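Local structure of Trm112p-like protein (Encephalitozoon cuniculi, 3Q87) at the interface of chains A and B. The protein activates methyltransferases involved in translation, here as the zinc-binding partner of Mtq2 in the complex that methylates the termination factor eRF1. Residues are numbered along the deposited sequence; one frame, centred on the assembly and turned at random. Chains: chain A, Putative uncharacterized protein ECU08_1170; chain B, N6 adenine specific DNA methylase.

Contact 1: the interface of chains A and B. Residues chain A 4-5, 7-8, 39-41; chain B 26, 46, 48, 78-79.
A:Leu8 pushes its two methyl branches into an apolar patch on the methyltransferase Mtq2, within the heterodimer interface with its activator Trm112. With CG anti to the carbonyl carbon and beside the backbone N (chi1 -79°), the side chain sends CD2 to B:Val79 and CD1 to B:Val48. CD2 meets B:Val79 CG2 at 3.4 Å, a tight fit, with the two side chains roughly perpendicular. CD1 lies 3.6 Å from B:Val48 CG2, the side chains running side by side but pointing opposite ways. That same valine methyl also takes A:Leu5 CD2 at 3.5 Å, so one branch of the strand 46-51 valine is shared by two leucines from the start of chain A. B:Ile26, on strand 26-30, fills the flank: its CG2 faces A:Leu8 CD2, while its CG1 packs on A:Ile39 CG2 at 3.8 Å. Farther out, A:Phe4 and B:Thr46 approach tip to tip, ring atom CE1 lying 3.7 Å from the methyl CG2. A:Leu5 CD2 sits over one face of this ring, toward its rim, which would limit its tilting.

The rim is polar. The threonine hydroxyl OG1 accepts from the backbone N of A:Ile39 at 2.6 Å, with an almost straight 177° at the hydrogen. On the opposite side, A:Asn41 OD1 stands 2.9 Å from B:Ser78 O, a clash between two acceptors as modelled; a flipped amide, putting ND2 there, would make it a plausible hydrogen bond. B:Ser78 OG donates to A:Gly7 O at 2.6 Å, making a C=O...OG angle of 159° and standing somewhat tilted from the carbonyl plane.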
ATOM      1  N   PHE A   4       3.272  -4.882 -11.046  1.00 18.97           N
ATOM      2  CA  PHE A   4       1.837  -4.748 -10.766  1.00 19.01           C
ATOM      3  C   PHE A   4       1.559  -3.518  -9.914  1.00 15.01           C
ATOM      4  O   PHE A   4       0.436  -3.002  -9.912  1.00 16.69           O
ATOM      5  CB  PHE A   4       1.249  -6.006 -10.116  1.00 19.99           C
ATOM      6  CG  PHE A   4       1.370  -6.037  -8.617  1.00 18.48           C
ATOM      7  CD1 PHE A   4       0.335  -5.575  -7.818  1.00 20.36           C
ATOM      8  CD2 PHE A   4       2.509  -6.526  -8.014  1.00 16.76           C
ATOM      9  CE1 PHE A   4       0.438  -5.602  -6.439  1.00 19.34           C
ATOM     10  CE2 PHE A   4       2.620  -6.566  -6.633  1.00 24.36           C
ATOM     11  CZ  PHE A   4       1.581  -6.097  -5.845  1.00 26.45           C
ATOM     12  N   LEU A   5       2.584  -3.037  -9.209  1.00 16.02           N
ATOM     13  CA  LEU A   5       2.430  -1.834  -8.374  1.00 19.66           C
ATOM     14  C   LEU A   5       2.068  -0.607  -9.211  1.00 20.21           C
ATOM     15  O   LEU A   5       1.520   0.364  -8.695  1.00 19.54           O
ATOM     16  CB  LEU A   5       3.687  -1.554  -7.547  1.00 15.08           C
ATOM     17  CG  LEU A   5       3.811  -2.371  -6.255  1.00 23.74           C
ATOM     18  CD1 LEU A   5       4.853  -1.763  -5.333  1.00 18.39           C
ATOM     19  CD2 LEU A   5       2.471  -2.426  -5.556  1.00 23.36           C
ATOM     20  N   GLY A   7      -0.297  -0.340 -11.050  1.00 17.90           N
ATOM     21  CA  GLY A   7      -1.733  -0.141 -10.954  1.00 20.82           C
ATOM     22  C   GLY A   7      -2.172   0.564  -9.674  1.00 24.17           C
ATOM     23  O   GLY A   7      -3.322   0.984  -9.547  1.00 24.20           O
ATOM     24  N   LEU A   8      -1.257   0.699  -8.723  1.00 18.77           N
ATOM     25  CA  LEU A   8      -1.611   1.126  -7.368  1.00 18.91           C
ATOM     26  C   LEU A   8      -0.984   2.456  -6.964  1.00 23.22           C
ATOM     27  O   LEU A   8      -1.430   3.111  -6.019  1.00 23.81           O
ATOM     28  CB  LEU A   8      -1.180   0.050  -6.363  1.00 18.43           C
ATOM     29  CG  LEU A   8      -2.136  -1.141  -6.282  1.00 25.80           C
ATOM     30  CD1 LEU A   8      -1.406  -2.441  -6.059  1.00 22.07           C
ATOM     31  CD2 LEU A   8      -3.163  -0.904  -5.187  1.00 26.71           C
ATOM     32  N   ILE A  39      -3.447 -10.760  -7.048  1.00 22.13           N
ATOM     33  CA  ILE A  39      -4.522  -9.973  -7.606  1.00 21.52           C
ATOM     34  C   ILE A  39      -3.961  -8.638  -8.101  1.00 24.61           C
ATOM     35  O   ILE A  39      -3.190  -7.987  -7.392  1.00 17.03           O
ATOM     36  CB  ILE A  39      -5.579  -9.731  -6.542  1.00 21.51           C
ATOM     37  CG1 ILE A  39      -6.026 -11.075  -5.962  1.00 28.21           C
ATOM     38  CG2 ILE A  39      -6.761  -8.978  -7.111  1.00 24.13           C
ATOM     39  CD1 ILE A  39      -7.057 -10.943  -4.906  1.00 31.21           C
ATOM     40  N   PHE A  40      -4.317  -8.252  -9.325  1.00 19.81           N
ATOM     41  CA  PHE A  40      -3.949  -6.927  -9.843  1.00 21.95           C
ATOM     42  C   PHE A  40      -5.116  -6.151 -10.455  1.00 25.01           C
ATOM     43  O   PHE A  40      -6.191  -6.700 -10.694  1.00 26.29           O
ATOM     44  CB  PHE A  40      -2.760  -7.015 -10.812  1.00 27.19           C
ATOM     45  CG  PHE A  40      -3.079  -7.668 -12.138  1.00 27.36           C
ATOM     46  CD1 PHE A  40      -3.282  -9.044 -12.229  1.00 33.80           C
ATOM     47  CD2 PHE A  40      -3.127  -6.909 -13.303  1.00 29.89           C
ATOM     48  CE1 PHE A  40      -3.558  -9.652 -13.456  1.00 30.30           C
ATOM     49  CE2 PHE A  40      -3.398  -7.512 -14.541  1.00 33.34           C
ATOM     50  CZ  PHE A  40      -3.613  -8.884 -14.611  1.00 31.93           C
ATOM     51  N   ASN A  41      -4.903  -4.858 -10.679  1.00 23.74           N
ATOM     52  CA  ASN A  41      -5.926  -3.966 -11.216  1.00 22.14           C
ATOM     53  C   ASN A  41      -5.932  -4.022 -12.736  1.00 31.98           C
ATOM     54  O   ASN A  41      -5.343  -3.172 -13.423  1.00 22.40           O
ATOM     55  CB  ASN A  41      -5.676  -2.548 -10.716  1.00 20.75           C
ATOM     56  CG  ASN A  41      -5.495  -2.507  -9.218  1.00 28.23           C
ATOM     57  OD1 ASN A  41      -6.466  -2.578  -8.467  1.00 26.32           O
ATOM     58  ND2 ASN A  41      -4.245  -2.432  -8.772  1.00 25.98           N
TER
ATOM     59  N   ILE B  26      -7.103  -6.704  -2.532  1.00 21.45           N
ATOM     60  CA  ILE B  26      -5.868  -5.934  -2.583  1.00 21.38           C
ATOM     61  C   ILE B  26      -5.855  -5.090  -1.314  1.00 17.66           C
ATOM     62  O   ILE B  26      -6.732  -4.271  -1.107  1.00 19.08           O
ATOM     63  CB  ILE B  26      -5.770  -5.034  -3.837  1.00 18.95           C
ATOM     64  CG1 ILE B  26      -5.727  -5.885  -5.107  1.00 20.23           C
ATOM     65  CG2 ILE B  26      -4.502  -4.170  -3.781  1.00 15.92           C
ATOM     66  CD1 ILE B  26      -5.738  -5.031  -6.401  1.00 24.94           C
ATOM     67  N   THR B  46      -3.396  -9.963  -1.876  1.00 22.90           N
ATOM     68  CA  THR B  46      -2.258  -9.232  -2.413  1.00 20.45           C
ATOM     69  C   THR B  46      -2.063  -7.956  -1.606  1.00 13.22           C
ATOM     70  O   THR B  46      -2.980  -7.149  -1.467  1.00 15.94           O
ATOM     71  CB  THR B  46      -2.418  -8.902  -3.892  1.00 25.21           C
ATOM     72  OG1 THR B  46      -2.590 -10.122  -4.626  1.00 27.15           O
ATOM     73  CG2 THR B  46      -1.156  -8.182  -4.396  1.00 20.64           C
ATOM     74  N   VAL B  48       0.099  -4.453  -0.488  1.00 11.14           N
ATOM     75  CA  VAL B  48       1.083  -3.403  -0.630  1.00 12.89           C
ATOM     76  C   VAL B  48       1.378  -2.886   0.769  1.00 10.44           C
ATOM     77  O   VAL B  48       0.470  -2.594   1.515  1.00 16.43           O
ATOM     78  CB  VAL B  48       0.568  -2.259  -1.522  1.00 16.95           C
ATOM     79  CG1 VAL B  48       1.646  -1.165  -1.664  1.00 16.64           C
ATOM     80  CG2 VAL B  48       0.198  -2.822  -2.884  1.00 17.39           C
ATOM     81  N   SER B  78      -7.585   1.642  -6.508  1.00 20.71           N
ATOM     82  CA  SER B  78      -7.047   0.326  -6.809  1.00 22.75           C
ATOM     83  C   SER B  78      -6.964  -0.570  -5.584  1.00 17.49           C
ATOM     84  O   SER B  78      -6.630  -1.739  -5.690  1.00 18.77           O
ATOM     85  CB  SER B  78      -5.686   0.465  -7.483  1.00 22.01           C
ATOM     86  OG  SER B  78      -5.843   1.084  -8.751  1.00 28.28           O
ATOM     87  N   VAL B  79      -7.289  -0.021  -4.426  1.00 20.23           N
ATOM     88  CA  VAL B  79      -7.176  -0.765  -3.170  1.00 17.57           C
ATOM     89  C   VAL B  79      -8.543  -1.120  -2.611  1.00 16.75           C
ATOM     90  O   VAL B  79      -9.435  -0.264  -2.544  1.00 19.03           O
ATOM     91  CB  VAL B  79      -6.383   0.049  -2.124  1.00 19.48           C
ATOM     92  CG1 VAL B  79      -6.367  -0.661  -0.748  1.00 12.99           C
ATOM     93  CG2 VAL B  79      -4.980   0.314  -2.640  1.00 12.27           C
TER

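Contact 2: the interface of chains A and B. Residues chain A 5, 8-9, 116, 118; chain B 66-68, 73-74.
A:Thr118 and B:Ser73 each hold the side-chain oxygen between the backbone N and the carbonyl carbon (chi1 76° and 60°), which turns the two hydroxyls toward each other. A:Thr118 OG1 and B:Ser73 OG are hydrogen-bonded at 3.0 Å; the coordinates do not show which is the donor. The same threonine hydroxyl also donates to the backbone carbonyl B:Arg67 O at 2.8 Å, arriving in the carbonyl plane on a lone pair with a C=O...OG1 angle of 133°. If its proton is used there, the serine would have to be the donor between the hydroxyls. B:Arg67 O is gripped twice, because A:Thr118 N reaches it as well, at 2.9 Å.

These bonds extend a parallel beta bridge between A:Val116 and B:Val66, which sets strand 115-117 of Trm112 beside strand 65-67 of Mtq2. Its companion bond runs from B:Arg67 N to A:Val116 O at 2.7 Å. The arginine thus takes part here through its backbone N and O.

Apolar groups pack beside the paired strands. The CG1 methyl of B:Val66 faces A:Thr118 CG2, 3.8 Å away. A:Leu9 lies alongside B:Val66, running the other way, and A:Leu9 CD2 comes to 4.0 Å from the same valine CG1. A second bridge, antiparallel, joins A:Leu9 to B:Ile74, so two segments of chain A pair with two of chain B, and the CG1 methyl of B:Val66 touches side chains from both chain A segments. At the far end, the methyl CG2 of B:Ile74 lies 3.9 Å from the carbonyl oxygen A:Leu8 O.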
ATOM      1  N   LEU A   5       2.584  -3.037  -9.209  1.00 16.02           N
ATOM      2  CA  LEU A   5       2.430  -1.834  -8.374  1.00 19.66           C
ATOM      3  C   LEU A   5       2.068  -0.607  -9.211  1.00 20.21           C
ATOM      4  O   LEU A   5       1.520   0.364  -8.695  1.00 19.54           O
ATOM      5  CB  LEU A   5       3.687  -1.554  -7.547  1.00 15.08           C
ATOM      6  CG  LEU A   5       3.811  -2.371  -6.255  1.00 23.74           C
ATOM      7  CD1 LEU A   5       4.853  -1.763  -5.333  1.00 18.39           C
ATOM      8  CD2 LEU A   5       2.471  -2.426  -5.556  1.00 23.36           C
ATOM      9  N   LEU A   8      -1.257   0.699  -8.723  1.00 18.77           N
ATOM     10  CA  LEU A   8      -1.611   1.126  -7.368  1.00 18.91           C
ATOM     11  C   LEU A   8      -0.984   2.456  -6.964  1.00 23.22           C
ATOM     12  O   LEU A   8      -1.430   3.111  -6.019  1.00 23.81           O
ATOM     13  CB  LEU A   8      -1.180   0.050  -6.363  1.00 18.43           C
ATOM     14  CG  LEU A   8      -2.136  -1.141  -6.282  1.00 25.80           C
ATOM     15  CD1 LEU A   8      -1.406  -2.441  -6.059  1.00 22.07           C
ATOM     16  CD2 LEU A   8      -3.163  -0.904  -5.187  1.00 26.71           C
ATOM     17  N   LEU A   9       0.071   2.851  -7.660  1.00 13.57           N
ATOM     18  CA  LEU A   9       0.790   4.055  -7.279  1.00 15.90           C
ATOM     19  C   LEU A   9       0.301   5.230  -8.105  1.00 17.47           C
ATOM     20  O   LEU A   9      -0.163   5.048  -9.213  1.00 21.98           O
ATOM     21  CB  LEU A   9       2.290   3.866  -7.471  1.00 19.46           C
ATOM     22  CG  LEU A   9       3.079   3.015  -6.467  1.00 24.43           C
ATOM     23  CD1 LEU A   9       4.407   2.591  -7.056  1.00 16.94           C
ATOM     24  CD2 LEU A   9       3.301   3.781  -5.179  1.00 20.05           C
ATOM     25  N   VAL A 116       9.997   1.479  -3.174  1.00 15.18           N
ATOM     26  CA  VAL A 116       9.597   2.703  -3.872  1.00 13.50           C
ATOM     27  C   VAL A 116       9.573   3.886  -2.903  1.00 17.80           C
ATOM     28  O   VAL A 116       8.887   3.878  -1.883  1.00 12.11           O
ATOM     29  CB  VAL A 116       8.227   2.585  -4.541  1.00 15.24           C
ATOM     30  CG1 VAL A 116       7.883   3.893  -5.298  1.00 14.64           C
ATOM     31  CG2 VAL A 116       8.189   1.371  -5.485  1.00 15.47           C
ATOM     32  N   THR A 118       8.619   7.467  -2.091  1.00 16.44           N
ATOM     33  CA  THR A 118       7.727   8.540  -2.530  1.00 12.90           C
ATOM     34  C   THR A 118       7.786   9.777  -1.638  1.00 18.42           C
ATOM     35  O   THR A 118       7.026  10.729  -1.819  1.00 17.60           O
ATOM     36  CB  THR A 118       6.263   8.058  -2.638  1.00 13.04           C
ATOM     37  OG1 THR A 118       5.679   7.944  -1.326  1.00 15.01           O
ATOM     38  CG2 THR A 118       6.184   6.699  -3.400  1.00 12.92           C
TER
ATOM     39  N   VAL B  66       6.653   0.274  -0.129  1.00 12.29           N
ATOM     40  CA  VAL B  66       6.616   1.666  -0.544  1.00 12.15           C
ATOM     41  C   VAL B  66       6.905   2.547   0.655  1.00 12.95           C
ATOM     42  O   VAL B  66       6.264   2.408   1.697  1.00  9.96           O
ATOM     43  CB  VAL B  66       5.228   2.038  -1.113  1.00 14.24           C
ATOM     44  CG1 VAL B  66       5.251   3.464  -1.702  1.00 13.02           C
ATOM     45  CG2 VAL B  66       4.803   1.014  -2.171  1.00 12.62           C
ATOM     46  N   ARG B  67       7.887   3.434   0.541  1.00 12.33           N
ATOM     47  CA  ARG B  67       8.037   4.440   1.585  1.00 14.18           C
ATOM     48  C   ARG B  67       7.130   5.607   1.204  1.00 14.22           C
ATOM     49  O   ARG B  67       7.282   6.183   0.129  1.00 14.35           O
ATOM     50  CB  ARG B  67       9.476   4.906   1.749  1.00 14.07           C
ATOM     51  CG  ARG B  67       9.550   6.115   2.665  1.00 17.17           C
ATOM     52  CD  ARG B  67      10.926   6.367   3.177  1.00 22.52           C
ATOM     53  NE  ARG B  67      10.925   7.378   4.235  1.00 23.77           N
ATOM     54  CZ  ARG B  67      11.462   8.586   4.113  1.00 23.54           C
ATOM     55  NH1 ARG B  67      12.036   8.939   2.972  1.00 23.60           N
ATOM     56  NH2 ARG B  67      11.421   9.441   5.124  1.00 21.49           N
ATOM     57  N   ALA B  68       6.160   5.919   2.057  1.00 14.25           N
ATOM     58  CA  ALA B  68       5.169   6.937   1.723  1.00 14.39           C
ATOM     59  C   ALA B  68       4.581   7.566   2.968  1.00 18.27           C
ATOM     60  O   ALA B  68       4.586   6.960   4.040  1.00 15.62           O
ATOM     61  CB  ALA B  68       4.055   6.331   0.884  1.00 17.64           C
ATOM     62  N   SER B  73       0.606   9.010  -2.245  1.00 14.76           N
ATOM     63  CA  SER B  73       1.197   8.391  -3.424  1.00 15.67           C
ATOM     64  C   SER B  73       0.495   7.082  -3.794  1.00 15.60           C
ATOM     65  O   SER B  73       0.967   6.321  -4.646  1.00 16.53           O
ATOM     66  CB  SER B  73       2.679   8.127  -3.171  1.00 18.46           C
ATOM     67  OG  SER B  73       2.836   7.257  -2.061  1.00 22.49           O
ATOM     68  N   ILE B  74      -0.636   6.830  -3.150  1.00 16.65           N
ATOM     69  CA  ILE B  74      -1.408   5.626  -3.408  1.00 21.26           C
ATOM     70  C   ILE B  74      -2.682   5.953  -4.170  1.00 16.61           C
ATOM     71  O   ILE B  74      -3.438   6.847  -3.791  1.00 17.99           O
ATOM     72  CB  ILE B  74      -1.794   4.888  -2.079  1.00 21.58           C
ATOM     73  CG1 ILE B  74      -0.544   4.558  -1.259  1.00 22.09           C
ATOM     74  CG2 ILE B  74      -2.589   3.612  -2.380  1.00 14.33           C
ATOM     75  CD1 ILE B  74       0.533   3.766  -2.049  1.00 24.28           C
TER

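The C-alpha centres of contact 1 and contact 2 are about 11 Å apart, and A:Leu5 and A:Leu8 belong to both, so the two form neighbouring parts of one continuous interface. The 3-10 helix 3-7 and the residues just after it join them. Contact 1 adds the segment 39-41 of chain A and rests mainly on side-chain packing, whereas contact 2 adds A:Leu9 and strand 115-117 with A:Thr118 beyond it, and relies more on backbone pairing. Segments far apart in the Trm112 sequence thus converge on Mtq2, which suggests that the folded activator, rather than an isolated peptide, is what the methyltransferase recognises.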